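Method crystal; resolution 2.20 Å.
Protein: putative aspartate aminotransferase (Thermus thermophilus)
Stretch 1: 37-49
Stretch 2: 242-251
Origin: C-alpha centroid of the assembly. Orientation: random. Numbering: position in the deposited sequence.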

ATOM      1  N   LEU A  37      17.378   1.969  -4.014  1.00 26.28           N
ATOM      2  CA  LEU A  37      18.444   2.620  -3.251  1.00 27.76           C
ATOM      3  C   LEU A  37      18.553   4.093  -3.637  1.00 27.85           C
ATOM      4  O   LEU A  37      18.832   4.946  -2.795  1.00 29.15           O
ATOM      5  CB  LEU A  37      19.787   1.930  -3.502  1.00 27.02           C
ATOM      6  CG  LEU A  37      20.077   0.703  -2.643  1.00 29.73           C
ATOM      7  CD1 LEU A  37      21.347   0.022  -3.127  1.00 30.28           C
ATOM      8  CD2 LEU A  37      20.207   1.117  -1.184  1.00 29.45           C
ATOM      9  N   LYS A  38      18.332   4.376  -4.917  1.00 27.95           N
ATOM     10  CA  LYS A  38      18.376   5.736  -5.439  1.00 29.58           C
ATOM     11  C   LYS A  38      17.288   6.554  -4.736  1.00 27.71           C
ATOM     12  O   LYS A  38      17.541   7.645  -4.231  1.00 27.05           O
ATOM     13  CB  LYS A  38      18.114   5.711  -6.947  1.00 33.01           C
ATOM     14  CG  LYS A  38      18.951   6.668  -7.789  1.00 40.05           C
ATOM     15  CD  LYS A  38      18.746   8.121  -7.397  1.00 46.50           C
ATOM     16  CE  LYS A  38      19.582   9.085  -8.247  1.00 50.80           C
ATOM     17  NZ  LYS A  38      20.424   8.416  -9.287  1.00 55.31           N
ATOM     18  N   ALA A  39      16.074   6.010  -4.694  1.00 27.09           N
ATOM     19  CA  ALA A  39      14.954   6.691  -4.047  1.00 25.06           C
ATOM     20  C   ALA A  39      15.237   6.905  -2.562  1.00 23.04           C
ATOM     21  O   ALA A  39      14.981   7.985  -2.039  1.00 23.46           O
ATOM     22  CB  ALA A  39      13.668   5.898  -4.242  1.00 23.21           C
ATOM     23  N   ARG A  40      15.775   5.873  -1.905  1.00 22.73           N
ATOM     24  CA  ARG A  40      16.136   5.912  -0.480  1.00 25.35           C
ATOM     25  C   ARG A  40      17.003   7.165  -0.253  1.00 25.56           C
ATOM     26  O   ARG A  40      16.710   8.001   0.606  1.00 25.34           O
ATOM     27  CB  ARG A  40      17.008   4.696  -0.125  1.00 27.70           C
ATOM     28  CG  ARG A  40      16.404   3.274  -0.080  1.00 33.32           C
ATOM     29  CD  ARG A  40      15.302   3.023   0.939  1.00 32.21           C
ATOM     30  NE  ARG A  40      15.675   3.340   2.323  1.00 35.19           N
ATOM     31  CZ  ARG A  40      16.846   3.094   2.921  1.00 31.95           C
ATOM     32  NH1 ARG A  40      17.850   2.490   2.295  1.00 30.10           N
ATOM     33  NH2 ARG A  40      17.035   3.536   4.152  1.00 30.28           N
ATOM     34  N   GLY A  41      18.072   7.264  -1.047  1.00 24.45           N
ATOM     35  CA  GLY A  41      19.014   8.366  -0.961  1.00 23.63           C
ATOM     36  C   GLY A  41      18.445   9.743  -1.228  1.00 24.46           C
ATOM     37  O   GLY A  41      18.823  10.708  -0.562  1.00 24.97           O
ATOM     38  N   LEU A  42      17.552   9.844  -2.206  1.00 23.79           N
ATOM     39  CA  LEU A  42      16.934  11.123  -2.535  1.00 25.24           C
ATOM     40  C   LEU A  42      15.968  11.595  -1.437  1.00 24.25           C
ATOM     41  O   LEU A  42      15.924  12.778  -1.105  1.00 23.10           O
ATOM     42  CB  LEU A  42      16.227  11.036  -3.889  1.00 26.25           C
ATOM     43  CG  LEU A  42      17.161  10.843  -5.089  1.00 28.53           C
ATOM     44  CD1 LEU A  42      16.351  10.577  -6.342  1.00 26.06           C
ATOM     45  CD2 LEU A  42      18.055  12.073  -5.270  1.00 27.24           C
ATOM     46  N   LEU A  43      15.206  10.667  -0.870  1.00 23.50           N
ATOM     47  CA  LEU A  43      14.261  10.994   0.200  1.00 24.88           C
ATOM     48  C   LEU A  43      15.045  11.423   1.434  1.00 26.71           C
ATOM     49  O   LEU A  43      14.577  12.214   2.252  1.00 26.07           O
ATOM     50  CB  LEU A  43      13.383   9.780   0.510  1.00 23.15           C
ATOM     51  CG  LEU A  43      12.278   9.514  -0.516  1.00 23.27           C
ATOM     52  CD1 LEU A  43      11.798   8.075  -0.443  1.00 22.02           C
ATOM     53  CD2 LEU A  43      11.134  10.489  -0.285  1.00 21.23           C
ATOM     54  N   ARG A  44      16.253  10.880   1.532  1.00 29.76           N
ATOM     55  CA  ARG A  44      17.210  11.147   2.598  1.00 31.91           C
ATOM     56  C   ARG A  44      17.557  12.635   2.551  1.00 31.97           C
ATOM     57  O   ARG A  44      17.525  13.324   3.572  1.00 32.16           O
ATOM     58  CB  ARG A  44      18.439  10.290   2.310  1.00 37.32           C
ATOM     59  CG  ARG A  44      18.904   9.389   3.414  1.00 44.44           C
ATOM     60  CD  ARG A  44      19.335  10.135   4.637  1.00 49.04           C
ATOM     61  NE  ARG A  44      20.703  10.630   4.467  1.00 53.69           N
ATOM     62  CZ  ARG A  44      21.731   9.906   4.018  1.00 55.53           C
ATOM     63  NH1 ARG A  44      21.576   8.630   3.676  1.00 55.77           N
ATOM     64  NH2 ARG A  44      22.930  10.463   3.912  1.00 57.08           N
ATOM     65  N   GLU A  45      17.864  13.124   1.351  1.00 31.29           N
ATOM     66  CA  GLU A  45      18.191  14.530   1.133  1.00 31.36           C
ATOM     67  C   GLU A  45      16.955  15.400   1.334  1.00 29.03           C
ATOM     68  O   GLU A  45      17.034  16.472   1.917  1.00 28.38           O
ATOM     69  CB  GLU A  45      18.698  14.755  -0.289  1.00 32.59           C
ATOM     70  CG  GLU A  45      20.032  14.129  -0.618  1.00 40.63           C
ATOM     71  CD  GLU A  45      20.457  14.416  -2.054  1.00 45.54           C
ATOM     72  OE1 GLU A  45      20.153  15.523  -2.560  1.00 47.30           O
ATOM     73  OE2 GLU A  45      21.086  13.532  -2.678  1.00 48.59           O
ATOM     74  N   ALA A  46      15.823  14.940   0.810  1.00 28.19           N
ATOM     75  CA  ALA A  46      14.563  15.667   0.918  1.00 28.45           C
ATOM     76  C   ALA A  46      14.165  15.909   2.371  1.00 28.19           C
ATOM     77  O   ALA A  46      13.681  16.988   2.709  1.00 29.03           O
ATOM     78  CB  ALA A  46      13.455  14.920   0.178  1.00 27.73           C
ATOM     79  N   PHE A  47      14.385  14.913   3.226  1.00 27.10           N
ATOM     80  CA  PHE A  47      14.047  15.020   4.644  1.00 28.18           C
ATOM     81  C   PHE A  47      15.098  15.756   5.480  1.00 30.03           C
ATOM     82  O   PHE A  47      14.825  16.135   6.623  1.00 28.69           O
ATOM     83  CB  PHE A  47      13.809  13.634   5.250  1.00 26.82           C
ATOM     84  CG  PHE A  47      12.390  13.152   5.138  1.00 28.31           C
ATOM     85  CD1 PHE A  47      12.060  12.114   4.269  1.00 26.88           C
ATOM     86  CD2 PHE A  47      11.388  13.711   5.929  1.00 25.80           C
ATOM     87  CE1 PHE A  47      10.754  11.639   4.198  1.00 28.19           C
ATOM     88  CE2 PHE A  47      10.081  13.242   5.863  1.00 23.85           C
ATOM     89  CZ  PHE A  47       9.763  12.205   4.998  1.00 27.18           C
ATOM     90  N   ARG A  48      16.298  15.935   4.923  1.00 30.52           N
ATOM     91  CA  ARG A  48      17.384  16.623   5.623  1.00 32.04           C
ATOM     92  C   ARG A  48      17.738  15.834   6.878  1.00 30.40           C
ATOM     93  O   ARG A  48      17.547  16.311   7.996  1.00 29.36           O
ATOM     94  CB  ARG A  48      16.957  18.036   6.044  1.00 36.84           C
ATOM     95  CG  ARG A  48      16.610  19.008   4.937  1.00 43.18           C
ATOM     96  CD  ARG A  48      17.762  19.277   3.999  1.00 51.10           C
ATOM     97  NE  ARG A  48      17.470  20.409   3.115  1.00 57.31           N
ATOM     98  CZ  ARG A  48      17.293  21.665   3.525  1.00 60.57           C
ATOM     99  NH1 ARG A  48      17.377  21.976   4.817  1.00 60.68           N
ATOM    100  NH2 ARG A  48      17.025  22.618   2.638  1.00 61.74           N
ATOM    101  N   THR A  49      18.200  14.605   6.691  1.00 28.55           N
ATOM    102  CA  THR A  49      18.567  13.768   7.821  1.00 27.83           C
ATOM    103  C   THR A  49      19.802  12.937   7.523  1.00 27.23           C
ATOM    104  O   THR A  49      20.137  12.687   6.371  1.00 26.50           O
ATOM    105  CB  THR A  49      17.402  12.826   8.256  1.00 28.16           C
ATOM    106  OG1 THR A  49      17.813  12.049   9.391  1.00 27.44           O
ATOM    107  CG2 THR A  49      17.010  11.879   7.134  1.00 26.53           C
ATOM    108  N   VAL A 242      10.844  12.255  -9.980  1.00 29.02           N
ATOM    109  CA  VAL A 242      10.445  13.594  -9.549  1.00 28.15           C
ATOM    110  C   VAL A 242      11.505  14.230  -8.652  1.00 27.54           C
ATOM    111  O   VAL A 242      11.875  15.390  -8.849  1.00 26.20           O
ATOM    112  CB  VAL A 242       9.075  13.579  -8.816  1.00 28.73           C
ATOM    113  CG1 VAL A 242       8.818  14.911  -8.131  1.00 29.93           C
ATOM    114  CG2 VAL A 242       7.959  13.300  -9.810  1.00 29.49           C
ATOM    115  N   LEU A 243      11.993  13.474  -7.672  1.00 26.73           N
ATOM    116  CA  LEU A 243      13.010  13.988  -6.760  1.00 30.13           C
ATOM    117  C   LEU A 243      14.291  14.375  -7.491  1.00 32.14           C
ATOM    118  O   LEU A 243      14.941  15.350  -7.122  1.00 32.40           O
ATOM    119  CB  LEU A 243      13.315  12.983  -5.647  1.00 28.35           C
ATOM    120  CG  LEU A 243      12.227  12.841  -4.576  1.00 30.47           C
ATOM    121  CD1 LEU A 243      12.587  11.723  -3.614  1.00 26.82           C
ATOM    122  CD2 LEU A 243      12.045  14.161  -3.834  1.00 29.55           C
ATOM    123  N   GLU A 244      14.642  13.624  -8.531  1.00 34.68           N
ATOM    124  CA  GLU A 244      15.840  13.919  -9.315  1.00 38.92           C
ATOM    125  C   GLU A 244      15.759  15.284  -9.989  1.00 38.08           C
ATOM    126  O   GLU A 244      16.769  15.965 -10.137  1.00 37.70           O
ATOM    127  CB  GLU A 244      16.084  12.843 -10.376  1.00 41.51           C
ATOM    128  CG  GLU A 244      16.871  11.648  -9.872  1.00 49.25           C
ATOM    129  CD  GLU A 244      17.038  10.571 -10.928  1.00 53.67           C
ATOM    130  OE1 GLU A 244      16.674   9.407 -10.649  1.00 55.87           O
ATOM    131  OE2 GLU A 244      17.538  10.886 -12.030  1.00 55.95           O
ATOM    132  N   GLU A 245      14.553  15.681 -10.388  1.00 38.99           N
ATOM    133  CA  GLU A 245      14.353  16.964 -11.047  1.00 39.09           C
ATOM    134  C   GLU A 245      14.149  18.131 -10.078  1.00 37.45           C
ATOM    135  O   GLU A 245      14.672  19.224 -10.300  1.00 36.60           O
ATOM    136  CB  GLU A 245      13.164  16.892 -12.010  1.00 42.77           C
ATOM    137  CG  GLU A 245      13.015  18.151 -12.862  1.00 49.89           C
ATOM    138  CD  GLU A 245      11.755  18.161 -13.703  1.00 54.24           C
ATOM    139  OE1 GLU A 245      10.840  18.953 -13.386  1.00 56.29           O
ATOM    140  OE2 GLU A 245      11.686  17.390 -14.686  1.00 56.48           O
ATOM    141  N   VAL A 246      13.409  17.892  -9.000  1.00 34.89           N
ATOM    142  CA  VAL A 246      13.113  18.939  -8.026  1.00 33.52           C
ATOM    143  C   VAL A 246      14.221  19.289  -7.033  1.00 33.20           C
ATOM    144  O   VAL A 246      14.470  20.466  -6.781  1.00 31.49           O
ATOM    145  CB  VAL A 246      11.807  18.622  -7.246  1.00 33.46           C
ATOM    146  CG1 VAL A 246      11.592  19.629  -6.124  1.00 31.34           C
ATOM    147  CG2 VAL A 246      10.620  18.647  -8.194  1.00 32.10           C
ATOM    148  N   LEU A 247      14.881  18.277  -6.478  1.00 33.15           N
ATOM    149  CA  LEU A 247      15.938  18.496  -5.491  1.00 33.29           C
ATOM    150  C   LEU A 247      17.049  19.497  -5.846  1.00 35.01           C
ATOM    151  O   LEU A 247      17.477  20.276  -4.986  1.00 33.48           O
ATOM    152  CB  LEU A 247      16.524  17.158  -5.033  1.00 31.60           C
ATOM    153  CG  LEU A 247      16.253  16.794  -3.567  1.00 35.29           C
ATOM    154  CD1 LEU A 247      14.834  17.161  -3.153  1.00 34.49           C
ATOM    155  CD2 LEU A 247      16.506  15.315  -3.346  1.00 33.58           C
ATOM    156  N   PRO A 248      17.542  19.489  -7.102  1.00 35.62           N
ATOM    157  CA  PRO A 248      18.601  20.443  -7.459  1.00 36.42           C
ATOM    158  C   PRO A 248      18.099  21.887  -7.459  1.00 37.02           C
ATOM    159  O   PRO A 248      18.882  22.823  -7.291  1.00 37.39           O
ATOM    160  CB  PRO A 248      19.003  19.994  -8.864  1.00 36.52           C
ATOM    161  CG  PRO A 248      18.707  18.525  -8.851  1.00 36.06           C
ATOM    162  CD  PRO A 248      17.361  18.498  -8.177  1.00 35.83           C
ATOM    163  N   ARG A 249      16.790  22.053  -7.639  1.00 37.50           N
ATOM    164  CA  ARG A 249      16.151  23.370  -7.664  1.00 38.29           C
ATOM    165  C   ARG A 249      15.135  23.487  -6.527  1.00 36.52           C
ATOM    166  O   ARG A 249      14.123  24.172  -6.667  1.00 35.98           O
ATOM    167  CB  ARG A 249      15.409  23.569  -8.991  1.00 42.50           C
ATOM    168  CG  ARG A 249      16.251  23.457 -10.252  1.00 50.39           C
ATOM    169  CD  ARG A 249      17.372  24.489 -10.293  1.00 56.95           C
ATOM    170  NE  ARG A 249      18.004  24.549 -11.611  1.00 62.44           N
ATOM    171  CZ  ARG A 249      19.275  24.879 -11.824  1.00 65.23           C
ATOM    172  NH1 ARG A 249      20.073  25.183 -10.803  1.00 66.17           N
ATOM    173  NH2 ARG A 249      19.752  24.910 -13.063  1.00 65.48           N
ATOM    174  N   LEU A 250      15.414  22.833  -5.401  1.00 35.81           N
ATOM    175  CA  LEU A 250      14.502  22.837  -4.256  1.00 37.60           C
ATOM    176  C   LEU A 250      14.019  24.214  -3.805  1.00 38.29           C
ATOM    177  O   LEU A 250      12.811  24.437  -3.689  1.00 36.62           O
ATOM    178  CB  LEU A 250      15.116  22.090  -3.066  1.00 35.77           C
ATOM    179  CG  LEU A 250      14.196  21.921  -1.850  1.00 36.92           C
ATOM    180  CD1 LEU A 250      12.953  21.126  -2.233  1.00 34.39           C
ATOM    181  CD2 LEU A 250      14.939  21.238  -0.719  1.00 35.99           C
ATOM    182  N   GLU A 251      14.961  25.131  -3.584  1.00 39.69           N
ATOM    183  CA  GLU A 251      14.655  26.490  -3.135  1.00 40.38           C
ATOM    184  C   GLU A 251      13.687  27.207  -4.069  1.00 38.64           C
ATOM    185  O   GLU A 251      12.786  27.916  -3.619  1.00 37.81           O
ATOM    186  CB  GLU A 251      15.940  27.307  -3.000  1.00 44.23           C
ATOM    187  CG  GLU A 251      15.967  28.219  -1.781  1.00 50.07           C
ATOM    188  CD  GLU A 251      15.892  27.447  -0.470  1.00 54.23           C
ATOM    189  OE1 GLU A 251      16.711  26.518  -0.269  1.00 55.35           O
ATOM    190  OE2 GLU A 251      15.016  27.773   0.364  1.00 56.29           O
TER

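Two helical segments, nearly two hundred residues apart in sequence, pack side by side with their axes 10.0 Å apart at closest approach and their N-to-C directions 43° apart. No hydrogen bond crosses between them. Backbone groups at the contact are paired within their own stretch, as in Ala-46 N to Leu-42 O (2.9 Å) and Leu-247 N to Leu-243 O (3.0 Å), and the side chains that meet around Leu-42, Leu-243 and Leu-247 are largely apolar.

Along stretch 2, Val-242 turns sideways and makes no contact. Leu-243 is the first to engage. Its CB points toward stretch 1, and its branched end fits among three residues: CD1 lies 3.7 Å from Leu-42 CB and 3.8 Å from Leu-43 CG, while CD2 lies 4.3 Å from Ala-46 CB. The methyl of Ala-46 adds a small apolar surface against the end of Leu-243.

Glu-244 is exposed, and a long chain with methylenes below a charged end suits it. Its CG methylene rests 3.7 Å from Leu-42 CD1, and its carboxylate extends to Lys-38, with OE1 4.1 Å from Lys-38 NZ. That is too long for a salt bridge, though the opposite charges still attract through space.

Glu-245 and Val-246 do not reach the partner. One turn after Leu-243, Leu-247 again points toward it, in a 3-10 segment. Its CD2 comes 3.4 Å from Leu-42 O and 4.1 Å from Leu-42 CD2, and its CD1 lies 4.2 Å from Ala-46 CB. Leucines spaced four apart thus present successive apolar surfaces to Leu-42 and Ala-46.

Pro-248 and Arg-249 make no contact; Arg-249 occupies the N-cap position of the next helix. Leu-250 then turns toward Arg-48, which follows its helix with positive phi. Arg-48 NH2 approaches Leu-250 CD2 obliquely at 4.2 Å, a van der Waals contact; no hydrogen bond or salt bridge joins this guanidinium to stretch 2.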